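Local coordinates for protein GCN5-related N-acetyltransferase (Kribbella flavida, PDB 4MY0) that probably transfers acetyl groups from acetyl-CoA to amino groups, perhaps those of aminoglycosides, as a member of the GCN5-related N-acetyltransferase family, at residues D20-R25 with G30-G35; R156-R161 with A236-A241; V304-D309 with G329-S334. All coordinates share one frame; numbering follows the deposited sequence.

Contact 1 (D20-R25 with G30-G35); sequences DVLRVR and GLLAAG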
loop_
_atom_site.group_PDB
_atom_site.type_symbol
_atom_site.label_atom_id
_atom_site.label_comp_id
_atom_site.label_asym_id
_atom_site.label_seq_id
_atom_site.Cartn_x
_atom_site.Cartn_y
_atom_site.Cartn_z
ATOM N N ASP C 20 -10.079 26.004 28.286
ATOM C CA ASP C 20 -8.764 26.512 27.889
ATOM C C ASP C 20 -7.730 25.391 27.735
ATOM O O ASP C 20 -6.928 25.401 26.788
ATOM C CB ASP C 20 -8.273 27.571 28.879
ATOM C CG ASP C 20 -9.182 28.789 28.922
ATOM O OD1 ASP C 20 -9.003 29.686 28.069
ATOM O OD2 ASP C 20 -10.079 28.845 29.800
ATOM N N VAL C 21 -7.736 24.427 28.656
ATOM C CA VAL C 21 -6.834 23.282 28.520
ATOM C C VAL C 21 -7.142 22.544 27.219
ATOM O O VAL C 21 -6.229 22.137 26.503
ATOM C CB VAL C 21 -6.941 22.326 29.714
ATOM C CG1 VAL C 21 -6.138 21.051 29.446
ATOM C CG2 VAL C 21 -6.447 23.020 30.990
ATOM N N LEU C 22 -8.432 22.398 26.904
ATOM C CA LEU C 22 -8.838 21.766 25.647
ATOM C C LEU C 22 -8.301 22.478 24.401
ATOM O O LEU C 22 -7.964 21.811 23.419
ATOM C CB LEU C 22 -10.359 21.634 25.555
ATOM C CG LEU C 22 -10.931 20.481 26.373
ATOM C CD1 LEU C 22 -12.445 20.508 26.327
ATOM C CD2 LEU C 22 -10.401 19.157 25.856
ATOM N N ARG C 23 -8.232 23.815 24.434
ATOM C CA ARG C 23 -7.621 24.561 23.329
ATOM C C ARG C 23 -6.162 24.172 23.169
ATOM O O ARG C 23 -5.703 23.901 22.061
ATOM C CB ARG C 23 -7.705 26.077 23.539
ATOM C CG ARG C 23 -7.181 26.883 22.322
ATOM C CD ARG C 23 -6.444 28.175 22.706
ATOM N NE ARG C 23 -7.236 28.989 23.626
ATOM C CZ ARG C 23 -6.922 29.201 24.901
ATOM N NH1 ARG C 23 -5.811 28.689 25.413
ATOM N NH2 ARG C 23 -7.712 29.946 25.662
ATOM N N VAL C 24 -5.426 24.154 24.277
ATOM C CA VAL C 24 -4.013 23.802 24.220
ATOM C C VAL C 24 -3.844 22.350 23.755
ATOM O O VAL C 24 -2.932 22.024 22.994
ATOM C CB VAL C 24 -3.324 24.003 25.582
ATOM C CG1 VAL C 24 -1.826 23.684 25.475
ATOM C CG2 VAL C 24 -3.527 25.417 26.067
ATOM N N ARG C 25 -4.731 21.480 24.209
ATOM C CA ARG C 25 -4.668 20.085 23.809
ATOM C C ARG C 25 -4.929 19.935 22.309
ATOM O O ARG C 25 -4.224 19.192 21.636
ATOM C CB ARG C 25 -5.678 19.244 24.596
ATOM C CG ARG C 25 -5.568 17.761 24.294
ATOM C CD ARG C 25 -6.815 16.966 24.716
ATOM N NE ARG C 25 -6.659 15.571 24.317
ATOM C CZ ARG C 25 -6.810 15.140 23.064
ATOM N NH1 ARG C 25 -6.626 13.859 22.783
ATOM N NH2 ARG C 25 -7.133 15.992 22.091
ATOM N N GLY C 30 -4.408 17.055 18.586
ATOM C CA GLY C 30 -5.440 16.968 17.575
ATOM C C GLY C 30 -6.802 17.272 18.176
ATOM O O GLY C 30 -6.939 17.356 19.399
ATOM N N LEU C 31 -7.806 17.406 17.313
ATOM C CA LEU C 31 -9.154 17.792 17.717
ATOM C C LEU C 31 -9.880 16.608 18.331
ATOM O O LEU C 31 -9.653 15.466 17.930
ATOM C CB LEU C 31 -9.941 18.270 16.494
ATOM C CG LEU C 31 -9.203 19.188 15.521
ATOM C CD1 LEU C 31 -10.021 19.381 14.236
ATOM C CD2 LEU C 31 -8.879 20.526 16.182
ATOM N N LEU C 32 -10.753 16.871 19.301
ATOM C CA LEU C 32 -11.601 15.817 19.856
ATOM C C LEU C 32 -12.978 15.843 19.223
ATOM O O LEU C 32 -13.551 16.913 19.022
ATOM C CB LEU C 32 -11.750 15.967 21.369
ATOM C CG LEU C 32 -10.607 15.417 22.207
ATOM C CD1 LEU C 32 -10.898 15.615 23.681
ATOM C CD2 LEU C 32 -10.395 13.950 21.887
ATOM N N ALA C 33 -13.508 14.662 18.914
ATOM C CA ALA C 33 -14.891 14.548 18.456
ATOM C C ALA C 33 -15.828 15.017 19.572
ATOM O O ALA C 33 -15.426 15.077 20.735
ATOM C CB ALA C 33 -15.202 13.115 18.052
ATOM N N ALA C 34 -17.068 15.352 19.224
ATOM C CA ALA C 34 -18.018 15.883 20.201
ATOM C C ALA C 34 -18.247 14.926 21.376
ATOM O O ALA C 34 -18.193 15.328 22.545
ATOM C CB ALA C 34 -19.340 16.234 19.523
ATOM N N GLY C 35 -18.485 13.656 21.064
ATOM C CA GLY C 35 -18.733 12.659 22.089
ATOM C C GLY C 35 -17.523 12.377 22.962
ATOM O O GLY C 35 -17.660 11.936 24.104
#
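Gly30 and Leu32 meet the side chain of Arg25, which reaches them from helix 18-26 across a short turn. Gly30 contributes its carbonyl: O lies 3.0 Å from Arg25 NH2, at the edge of the guanidinium and near its plane. The backbone angles here, phi 126° and psi 171°, by themselves call for glycine, since a CB would be jammed against the preceding carbonyl O. Next along the chain, Leu31 turns its side chain away from the helix and packs on Glu203 of a second subunit. Leu32 points back toward the helix. Its CG sits 3.5 Å from Arg25 NH2, over one face of the guanidinium and offset toward the rim, so the leucine branch point rests on the amino end of the flat group instead of on its middle. The CD2 branch is 3.9 Å from Arg25 NH1, while the other methyl, CD1, meets Leu22 CD2 at 4.2 Å; in both pairs the side chains are turned roughly at right angles. Arg25 can span this distance because CG is anti to the backbone N (chi1 -175°) and the chain stays extended as far as NE. The same side chain lies about 9 Å from a bound coenzyme A derivative. Ala33 then takes the N-cap position of helix 34-49, whose Trp40 is touched by Leu22 and Arg25 alike. The contact thus packs helix 18-26 against the turn that leads into helix 34-49, at the surface of the subunit. Two helices following the first strand are a hallmark of the N-terminal part of the GNAT fold.

Contact 2 (R156-R161 with A236-A241); sequences REVAVR and ARALWA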
loop_
_atom_site.group_PDB
_atom_site.type_symbol
_atom_site.label_atom_id
_atom_site.label_comp_id
_atom_site.label_asym_id
_atom_site.label_seq_id
_atom_site.Cartn_x
_atom_site.Cartn_y
_atom_site.Cartn_z
ATOM N N ARG C 156 -13.448 -26.981 26.550
ATOM C CA ARG C 156 -14.911 -26.898 26.481
ATOM C C ARG C 156 -15.578 -27.183 27.829
ATOM O O ARG C 156 -16.710 -26.769 28.073
ATOM C CB ARG C 156 -15.452 -27.870 25.431
ATOM C CG ARG C 156 -14.948 -27.618 24.024
ATOM C CD ARG C 156 -16.042 -27.064 23.123
ATOM N NE ARG C 156 -15.649 -27.102 21.718
ATOM C CZ ARG C 156 -15.765 -28.179 20.944
ATOM N NH1 ARG C 156 -15.383 -28.133 19.673
ATOM N NH2 ARG C 156 -16.261 -29.305 21.443
ATOM N N GLU C 157 -14.865 -27.893 28.698
ATOM C CA GLU C 157 -15.394 -28.305 29.997
ATOM C C GLU C 157 -15.353 -27.176 31.038
ATOM O O GLU C 157 -15.907 -27.302 32.135
ATOM C CB GLU C 157 -14.624 -29.533 30.512
ATOM C CG GLU C 157 -13.158 -29.267 30.929
ATOM C CD GLU C 157 -12.214 -28.983 29.750
ATOM O OE1 GLU C 157 -10.990 -28.847 29.974
ATOM O OE2 GLU C 157 -12.690 -28.898 28.601
ATOM N N VAL C 158 -14.707 -26.066 30.695
ATOM C CA VAL C 158 -14.604 -24.946 31.628
ATOM C C VAL C 158 -15.808 -24.017 31.516
ATOM O O VAL C 158 -16.123 -23.520 30.428
ATOM C CB VAL C 158 -13.322 -24.128 31.388
ATOM C CG1 VAL C 158 -13.205 -22.995 32.411
ATOM C CG2 VAL C 158 -12.102 -25.030 31.441
ATOM N N ALA C 159 -16.473 -23.776 32.644
ATOM C CA ALA C 159 -17.555 -22.795 32.711
ATOM C C ALA C 159 -17.013 -21.383 32.475
ATOM O O ALA C 159 -16.141 -20.914 33.204
ATOM C CB ALA C 159 -18.286 -22.884 34.065
ATOM N N VAL C 160 -17.519 -20.728 31.434
ATOM C CA VAL C 160 -17.144 -19.364 31.088
ATOM C C VAL C 160 -18.427 -18.566 30.927
ATOM O O VAL C 160 -19.305 -18.972 30.178
ATOM C CB VAL C 160 -16.397 -19.315 29.749
ATOM C CG1 VAL C 160 -16.146 -17.875 29.342
ATOM C CG2 VAL C 160 -15.092 -20.067 29.842
ATOM N N ARG C 161 -18.560 -17.444 31.626
ATOM C CA ARG C 161 -19.791 -16.672 31.503
ATOM C C ARG C 161 -19.503 -15.223 31.139
ATOM O O ARG C 161 -18.397 -14.723 31.355
ATOM C CB ARG C 161 -20.617 -16.742 32.793
ATOM C CG ARG C 161 -20.139 -15.798 33.855
ATOM C CD ARG C 161 -21.187 -15.623 34.967
ATOM N NE ARG C 161 -20.903 -14.455 35.797
ATOM C CZ ARG C 161 -20.152 -14.485 36.891
ATOM N NH1 ARG C 161 -19.949 -13.378 37.596
ATOM N NH2 ARG C 161 -19.609 -15.628 37.289
ATOM N N ALA C 236 -7.092 -21.195 30.414
ATOM C CA ALA C 236 -6.438 -20.422 29.357
ATOM C C ALA C 236 -6.972 -20.847 27.989
ATOM O O ALA C 236 -7.320 -20.004 27.156
ATOM C CB ALA C 236 -4.917 -20.566 29.428
ATOM N N ARG C 237 -7.052 -22.154 27.770
ATOM C CA ARG C 237 -7.537 -22.662 26.496
ATOM C C ARG C 237 -8.957 -22.168 26.243
ATOM O O ARG C 237 -9.256 -21.661 25.163
ATOM C CB ARG C 237 -7.460 -24.186 26.461
ATOM C CG ARG C 237 -6.035 -24.722 26.445
ATOM C CD ARG C 237 -6.012 -26.264 26.469
ATOM N NE ARG C 237 -4.665 -26.796 26.268
ATOM C CZ ARG C 237 -4.078 -26.907 25.076
ATOM N NH1 ARG C 237 -4.719 -26.527 23.978
ATOM N NH2 ARG C 237 -2.854 -27.403 24.977
ATOM N N ALA C 238 -9.812 -22.266 27.264
ATOM C CA ALA C 238 -11.217 -21.860 27.149
ATOM C C ALA C 238 -11.388 -20.379 26.811
ATOM O O ALA C 238 -12.241 -20.020 25.995
ATOM C CB ALA C 238 -11.981 -22.197 28.439
ATOM N N LEU C 239 -10.605 -19.521 27.460
ATOM C CA LEU C 239 -10.743 -18.084 27.256
ATOM C C LEU C 239 -10.191 -17.674 25.891
ATOM O O LEU C 239 -10.801 -16.860 25.197
ATOM C CB LEU C 239 -10.050 -17.304 28.369
ATOM C CG LEU C 239 -10.653 -17.416 29.769
ATOM C CD1 LEU C 239 -9.721 -16.778 30.764
ATOM C CD2 LEU C 239 -12.029 -16.763 29.835
ATOM N N TRP C 240 -9.046 -18.228 25.498
ATOM C CA TRP C 240 -8.543 -17.986 24.136
ATOM C C TRP C 240 -9.528 -18.530 23.118
ATOM O O TRP C 240 -9.740 -17.932 22.070
ATOM C CB TRP C 240 -7.161 -18.610 23.915
ATOM C CG TRP C 240 -6.063 -17.806 24.536
ATOM C CD1 TRP C 240 -5.283 -18.159 25.603
ATOM C CD2 TRP C 240 -5.636 -16.493 24.143
ATOM N NE1 TRP C 240 -4.391 -17.142 25.892
ATOM C CE2 TRP C 240 -4.598 -16.106 25.019
ATOM C CE3 TRP C 240 -6.048 -15.596 23.143
ATOM C CZ2 TRP C 240 -3.957 -14.864 24.921
ATOM C CZ3 TRP C 240 -5.416 -14.372 23.043
ATOM C CH2 TRP C 240 -4.377 -14.014 23.923
ATOM N N ALA C 241 -10.131 -19.676 23.418
ATOM C CA ALA C 241 -11.066 -20.268 22.467
ATOM C C ALA C 241 -12.341 -19.417 22.357
ATOM O O ALA C 241 -12.935 -19.321 21.284
ATOM C CB ALA C 241 -11.377 -21.719 22.836
#
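Val158, Val160, Ala238 and Leu239 form this contact, which is apolar throughout. Ala238 is the shared element: its methyl faces the chain 156-161 and is approached by both valines, with CB 3.8 Å from Val158 CB and 4.0 Å from Val160 CG2. Val158 comes close with its branch point because the residue points toward the helix. Its first torsion, with CG1 anti to the backbone N (chi1 -178°) and CG2 anti to the carbonyl carbon, places CG2 near the methyl as well, 4.1 Å from Ala238 CB. Val160 divides its two methyls between neighbours on the helix: CG2 goes to Ala238, while CG1 meets Leu239 CD2 at 4.3 Å. Leu239 does not point directly across, but the end of its side chain swings nearer and supplies that methyl. The extended backbone accounts for the spacing of the two valines, since Val158 and Val160 point toward the helix and the intervening Ala159 points away.

In the fold, residues 156-161 lead from helix 147-151 into strand 161-162 and lie against helix 233-244, the connecting helix of a beta-alpha-beta crossover between the parallel strands 222-230 and 252-256. That crossover belongs to the second GNAT domain. The valines are also flanked by strand 205-209, where Val158 touches Ala209 and Val160 touches Tyr207.

The polar interactions lie outside the pair. Within the helix, Trp240 N bonds to Ala236 O at 3.0 Å and Ala241 N to Arg237 O at 2.8 Å. Arg237 leads its charged end away from residues 156-161, forming a salt bridge with Glu233 and donating a hydrogen bond to Leu153 O. Arg156 O accepts a hydrogen bond from NH1 of Arg97 of a third subunit, one of the acetyl-CoA-binding residues.

Contact 3 (V304-D309 with G329-S334); sequences VDLLID and GELTPS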
loop_
_atom_site.group_PDB
_atom_site.type_symbol
_atom_site.label_atom_id
_atom_site.label_comp_id
_atom_site.label_asym_id
_atom_site.label_seq_id
_atom_site.Cartn_x
_atom_site.Cartn_y
_atom_site.Cartn_z
ATOM N N VAL C 304 24.905 -3.628 49.350
ATOM C CA VAL C 304 25.638 -2.828 48.375
ATOM C C VAL C 304 25.369 -1.356 48.616
ATOM O O VAL C 304 24.221 -0.967 48.838
ATOM C CB VAL C 304 25.153 -3.130 46.928
ATOM C CG1 VAL C 304 25.841 -2.220 45.935
ATOM C CG2 VAL C 304 25.398 -4.578 46.558
ATOM N N ASP C 305 26.409 -0.532 48.548
ATOM C CA ASP C 305 26.203 0.917 48.601
ATOM C C ASP C 305 25.876 1.513 47.225
ATOM O O ASP C 305 26.344 1.024 46.193
ATOM C CB ASP C 305 27.420 1.618 49.224
ATOM C CG ASP C 305 27.380 1.626 50.759
ATOM O OD1 ASP C 305 26.593 0.851 51.354
ATOM O OD2 ASP C 305 28.144 2.410 51.374
ATOM N N LEU C 306 25.053 2.561 47.223
ATOM C CA LEU C 306 24.736 3.317 46.018
ATOM C C LEU C 306 24.979 4.791 46.307
ATOM O O LEU C 306 24.572 5.293 47.361
ATOM C CB LEU C 306 23.266 3.140 45.648
ATOM C CG LEU C 306 22.779 1.715 45.447
ATOM C CD1 LEU C 306 21.303 1.713 45.086
ATOM C CD2 LEU C 306 23.612 1.027 44.364
ATOM N N LEU C 307 25.637 5.480 45.382
ATOM C CA LEU C 307 25.779 6.927 45.482
ATOM C C LEU C 307 24.820 7.560 44.479
ATOM O O LEU C 307 24.994 7.423 43.269
ATOM C CB LEU C 307 27.223 7.374 45.220
ATOM C CG LEU C 307 27.442 8.886 45.287
ATOM C CD1 LEU C 307 27.018 9.430 46.658
ATOM C CD2 LEU C 307 28.881 9.251 44.981
ATOM N N ILE C 308 23.787 8.225 44.987
ATOM C CA ILE C 308 22.759 8.805 44.127
ATOM C C ILE C 308 22.978 10.303 43.941
ATOM O O ILE C 308 23.049 11.061 44.913
ATOM C CB ILE C 308 21.343 8.574 44.712
ATOM C CG1 ILE C 308 21.010 7.078 44.765
ATOM C CG2 ILE C 308 20.289 9.335 43.903
ATOM C CD1 ILE C 308 19.696 6.769 45.519
ATOM N N ASP C 309 23.085 10.720 42.686
ATOM C CA ASP C 309 23.213 12.126 42.330
ATOM C C ASP C 309 21.899 12.580 41.684
ATOM O O ASP C 309 21.743 12.470 40.463
ATOM C CB ASP C 309 24.376 12.280 41.335
ATOM C CG ASP C 309 24.519 13.694 40.802
ATOM O OD1 ASP C 309 25.046 13.854 39.678
ATOM O OD2 ASP C 309 24.113 14.647 41.500
ATOM N N GLY C 329 13.418 -5.396 50.577
ATOM C CA GLY C 329 14.566 -4.508 50.491
ATOM C C GLY C 329 14.459 -3.276 51.375
ATOM O O GLY C 329 13.359 -2.796 51.661
ATOM N N GLU C 330 15.605 -2.761 51.809
ATOM C CA GLU C 330 15.649 -1.508 52.554
ATOM C C GLU C 330 16.822 -0.639 52.113
ATOM O O GLU C 330 17.928 -1.137 51.892
ATOM C CB GLU C 330 15.768 -1.772 54.057
ATOM C CG GLU C 330 15.375 -0.569 54.903
ATOM C CD GLU C 330 15.569 -0.799 56.397
ATOM O OE1 GLU C 330 15.100 0.048 57.190
ATOM O OE2 GLU C 330 16.194 -1.815 56.777
ATOM N N LEU C 331 16.582 0.665 52.014
ATOM C CA LEU C 331 17.620 1.623 51.646
ATOM C C LEU C 331 17.863 2.595 52.804
ATOM O O LEU C 331 16.958 3.328 53.193
ATOM C CB LEU C 331 17.177 2.400 50.410
ATOM C CG LEU C 331 18.242 3.093 49.571
ATOM C CD1 LEU C 331 19.107 2.046 48.878
ATOM C CD2 LEU C 331 17.583 4.025 48.558
ATOM N N THR C 332 19.079 2.595 53.354
ATOM C CA THR C 332 19.411 3.446 54.500
ATOM C C THR C 332 20.666 4.282 54.225
ATOM O O THR C 332 21.513 3.877 53.426
ATOM C CB THR C 332 19.654 2.604 55.775
ATOM O OG1 THR C 332 20.648 1.609 55.504
ATOM C CG2 THR C 332 18.367 1.924 56.239
ATOM N N PRO C 333 20.800 5.443 54.899
ATOM C CA PRO C 333 21.983 6.295 54.710
ATOM C C PRO C 333 23.286 5.589 55.062
ATOM O O PRO C 333 23.309 4.808 56.018
ATOM C CB PRO C 333 21.745 7.435 55.707
ATOM C CG PRO C 333 20.258 7.504 55.847
ATOM C CD PRO C 333 19.820 6.067 55.809
ATOM N N SER C 334 24.351 5.870 54.314
ATOM C CA SER C 334 25.667 5.275 54.582
ATOM C C SER C 334 26.710 6.354 54.863
ATOM O O SER C 334 26.728 7.381 54.188
ATOM C CB SER C 334 26.126 4.424 53.390
ATOM O OG SER C 334 27.429 3.888 53.602
#
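Asp305 on strand 302-309 and Ser334 just past the end of strand 328-333 have CA atoms 7.4 Å apart, although the two strands are not neighbours: strand 318-325 runs antiparallel between them. The three form a consecutive antiparallel meander in the five-stranded mixed sheet of the sterol carrier protein domain.

The polar link is made by Ser334 OG, which donates to Asp305 OD2 at 2.8 Å. It meets that oxygen from the syn side but 33° out of the carboxylate plane. Ser334 points its side chain across, with OG anti to the backbone N (chi1 177°). The carboxylate is shared with the middle strand and beyond, since OD2 also forms a salt bridge with Arg319 NE, and OD1 takes Arg336 NH1 and His321 ND1. Several donors thus fix the rotation of one acidic group and would offset its charge. A leucine here would probably leave Arg319 and Arg336 without their shared anion and Ser334 OG without its acceptor. On the buried side, Leu331 also packs on Trp320 and Leu322 of the intervening strand. The apolar touch across the pair is between methyls, Leu306 CD1 lying 4.4 Å from Leu331 CD1.

In the fold
The three contacts follow one another along the chain and do not touch. Their centres lie 42 Å (contacts 1 and 2), 45 Å (1 and 3) and 48 Å (2 and 3) apart; nearest atoms are at least about 28 Å from each other. Contact 1, in the first GNAT domain, is the nearest to a ligand, with the Arg25 side chain about 9 Å from the bound coenzyme A derivative and about 9 Å from the side chain of Arg95. Contact 2 is further off, the Val160 side chain lying about 14 Å from a bound acetyl-CoA. Contact 3, in the sterol carrier protein domain, lies away from the known binding sites, across the chain's centre from the other two.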